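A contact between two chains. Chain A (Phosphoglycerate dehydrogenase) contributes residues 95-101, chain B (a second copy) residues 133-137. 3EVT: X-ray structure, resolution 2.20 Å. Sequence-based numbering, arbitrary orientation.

Chain A, residues 95-101: ADAISES
Chain B 133-137: STLTG

This is a small, mainly polar contact in which a glutamate on one face of a helix in chain A receives two consecutive backbone amides from an irregular segment of chain B, with a methyl contact and a water bridge beside it. The two stretches together bury 221 Å², and Glu A100 contributes the largest share, 74 Å².

Chain A 95-101 lies wholly within a helix that extends beyond both ends. Its phi/psi pairs stay between -55/-47 and -63/-38, and the i to i+4 bonds confirm the assignment: Ser A99 N to Ala A95 O is 3.0 Å, Glu A100 N to Asp A96 O 3.0 Å, and Ser A101 N to Ala A97 O 3.1 Å. This periodicity puts Asp A96 and Glu A100 on the same side, both with CA-to-CB bonds toward chain B; Ala A97 points sideways and Ile A98 away.

Chain B 133-137 has no regular secondary structure. Ser B133 and Thr B134 are extended (-150/175 and -115/155), Leu B135 turns to -64/-39, and Thr B136 follows at -55/129. The turn brings the amides of Leu B135 and Thr B136 to one carboxylate. In register, CA of Ala A97 lies 6.1 Å from CA of Thr B134, and CA of Asp A96 lies 8.1 Å from CA of Thr B136.

Glu A100 reaches across with chi1 -72° (m), chi2 -163° (t) and chi3 18°. Leu B135 N donates to Glu A100 OE1 at 2.8 Å, with an N-H...O angle of 151°; Thr B136 N donates to Glu A100 OE2 at 3.0 Å and 160°. A glutamate suits this buried position because its two oxygens can each accept an amide hydrogen.

Thr B134 and Thr B136 both direct CA-to-CB toward the helix. Thr B134 (chi1 56°, p) places CG2 3.7 Å from Ala A97 CB, a nonpolar contact in which the short alanine side chain accompanies close backbones. Its OG1 makes a weak bond to Thr B136 O at 3.2 Å, tying the turn together. Thr B136 (chi1 -173°, t) sets CG2 3.6 Å from Glu A100 OE2, while its OG1 stands 4.2 Å from Asp A96 OD2. A water closes that gap, 2.7 Å from Thr B136 OG1 and 2.7 Å from Asp A96 OD2, to which it donates. Asp A96 has an off-rotamer chi1 of -102°.

Gly B137, at 93/-9, makes no contact; a CB there would jam against the preceding carbonyl oxygen.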

ATOM      1  N   ALA A  95      -1.450   8.278  12.651  1.00 45.30           N
ATOM      2  CA  ALA A  95      -0.303   8.099  11.741  1.00 46.63           C
ATOM      3  C   ALA A  95      -0.609   7.192  10.536  1.00 46.72           C
ATOM      4  O   ALA A  95      -0.188   7.495   9.458  1.00 48.02           O
ATOM      5  CB  ALA A  95       0.911   7.594  12.490  1.00 46.26           C
ATOM      6  N   ASP A  96      -1.330   6.084  10.724  1.00 47.49           N
ATOM      7  CA  ASP A  96      -1.851   5.268   9.603  1.00 46.65           C
ATOM      8  C   ASP A  96      -2.697   6.031   8.585  1.00 44.72           C
ATOM      9  O   ASP A  96      -2.486   5.857   7.379  1.00 45.55           O
ATOM     10  CB  ASP A  96      -2.693   4.080  10.114  1.00 47.67           C
ATOM     11  CG  ASP A  96      -1.922   2.725  10.067  1.00 54.46           C
ATOM     12  OD1 ASP A  96      -0.768   2.654  10.611  1.00 60.13           O
ATOM     13  OD2 ASP A  96      -2.485   1.719   9.505  1.00 60.49           O
ATOM     14  N   ALA A  97      -3.656   6.845   9.033  1.00 41.32           N
ATOM     15  CA  ALA A  97      -4.471   7.613   8.085  1.00 40.46           C
ATOM     16  C   ALA A  97      -3.654   8.594   7.258  1.00 40.04           C
ATOM     17  O   ALA A  97      -3.845   8.692   6.071  1.00 40.37           O
ATOM     18  CB  ALA A  97      -5.645   8.360   8.783  1.00 39.45           C
ATOM     19  N   ILE A  98      -2.777   9.348   7.905  1.00 40.15           N
ATOM     20  CA  ILE A  98      -1.943  10.307   7.217  1.00 40.09           C
ATOM     21  C   ILE A  98      -1.016   9.601   6.220  1.00 39.67           C
ATOM     22  O   ILE A  98      -0.775  10.074   5.119  1.00 39.68           O
ATOM     23  CB  ILE A  98      -1.072  11.054   8.223  1.00 40.30           C
ATOM     24  CG1 ILE A  98      -1.928  11.902   9.158  1.00 39.73           C
ATOM     25  CG2 ILE A  98       0.017  11.822   7.504  1.00 40.04           C
ATOM     26  CD1 ILE A  98      -1.115  12.383  10.498  1.00 37.01           C
ATOM     27  N   SER A  99      -0.511   8.443   6.582  1.00 39.12           N
ATOM     28  CA  SER A  99       0.283   7.710   5.623  1.00 40.64           C
ATOM     29  C   SER A  99      -0.510   7.299   4.390  1.00 40.47           C
ATOM     30  O   SER A  99      -0.002   7.392   3.244  1.00 41.41           O
ATOM     31  CB  SER A  99       0.850   6.468   6.279  1.00 40.61           C
ATOM     32  OG  SER A  99       1.848   6.874   7.181  1.00 48.31           O
ATOM     33  N   GLU A 100      -1.728   6.801   4.609  1.00 39.54           N
ATOM     34  CA  GLU A 100      -2.641   6.491   3.488  1.00 39.82           C
ATOM     35  C   GLU A 100      -2.899   7.694   2.556  1.00 39.45           C
ATOM     36  O   GLU A 100      -2.918   7.550   1.337  1.00 39.50           O
ATOM     37  CB  GLU A 100      -3.978   5.938   4.014  1.00 40.06           C
ATOM     38  CG  GLU A 100      -3.851   4.493   4.586  1.00 39.87           C
ATOM     39  CD  GLU A 100      -5.210   3.827   4.696  1.00 42.03           C
ATOM     40  OE1 GLU A 100      -6.159   4.339   4.017  1.00 38.56           O
ATOM     41  OE2 GLU A 100      -5.315   2.791   5.421  1.00 43.81           O
ATOM     42  N   SER A 101      -3.093   8.889   3.118  1.00 39.70           N
ATOM     43  CA  SER A 101      -3.151  10.126   2.302  1.00 38.23           C
ATOM     44  C   SER A 101      -1.934  10.372   1.454  1.00 38.41           C
ATOM     45  O   SER A 101      -2.055  10.796   0.305  1.00 37.49           O
ATOM     46  CB  SER A 101      -3.348  11.347   3.182  1.00 38.17           C
ATOM     47  OG  SER A 101      -4.634  11.258   3.797  1.00 39.97           O
TER
ATOM     48  N   SER B 133     -12.064   8.173   4.786  1.00 47.61           N
ATOM     49  CA  SER B 133     -11.974   6.932   5.540  1.00 45.82           C
ATOM     50  C   SER B 133     -10.647   6.290   5.133  1.00 44.25           C
ATOM     51  O   SER B 133      -9.939   6.831   4.276  1.00 42.67           O
ATOM     52  CB  SER B 133     -13.207   6.056   5.229  1.00 46.11           C
ATOM     53  OG  SER B 133     -13.363   5.842   3.810  1.00 47.95           O
ATOM     54  N   THR B 134     -10.277   5.177   5.757  1.00 42.94           N
ATOM     55  CA  THR B 134      -9.013   4.527   5.438  1.00 43.12           C
ATOM     56  C   THR B 134      -9.287   3.155   4.819  1.00 43.41           C
ATOM     57  O   THR B 134     -10.352   2.562   5.087  1.00 42.42           O
ATOM     58  CB  THR B 134      -8.125   4.321   6.715  1.00 43.52           C
ATOM     59  OG1 THR B 134      -8.855   3.590   7.673  1.00 42.43           O
ATOM     60  CG2 THR B 134      -7.687   5.674   7.363  1.00 45.32           C
ATOM     61  N   LEU B 135      -8.347   2.642   4.030  1.00 42.47           N
ATOM     62  CA  LEU B 135      -8.404   1.239   3.632  1.00 43.66           C
ATOM     63  C   LEU B 135      -8.267   0.281   4.830  1.00 44.29           C
ATOM     64  O   LEU B 135      -8.938  -0.760   4.907  1.00 43.51           O
ATOM     65  CB  LEU B 135      -7.335   0.922   2.578  1.00 43.24           C
ATOM     66  CG  LEU B 135      -7.467   1.739   1.266  1.00 41.03           C
ATOM     67  CD1 LEU B 135      -6.485   1.260   0.247  1.00 42.29           C
ATOM     68  CD2 LEU B 135      -8.833   1.651   0.734  1.00 37.33           C
ATOM     69  N   THR B 136      -7.394   0.637   5.767  1.00 44.29           N
ATOM     70  CA  THR B 136      -7.178  -0.236   6.910  1.00 44.58           C
ATOM     71  C   THR B 136      -8.533  -0.511   7.570  1.00 45.07           C
ATOM     72  O   THR B 136      -9.343   0.393   7.778  1.00 44.65           O
ATOM     73  CB  THR B 136      -6.153   0.306   7.898  1.00 44.54           C
ATOM     74  OG1 THR B 136      -5.878  -0.693   8.902  1.00 44.28           O
ATOM     75  CG2 THR B 136      -6.635   1.605   8.546  1.00 44.67           C
ATOM     76  N   GLY B 137      -8.823  -1.780   7.794  1.00 45.08           N
ATOM     77  CA  GLY B 137     -10.066  -2.093   8.474  1.00 46.52           C
ATOM     78  C   GLY B 137     -11.251  -2.360   7.555  1.00 46.78           C
ATOM     79  O   GLY B 137     -12.272  -2.775   8.046  1.00 48.04           O
TER
HETATM   80  O   HOH W   1      -3.193  -0.840   9.081  1.00 58.15           O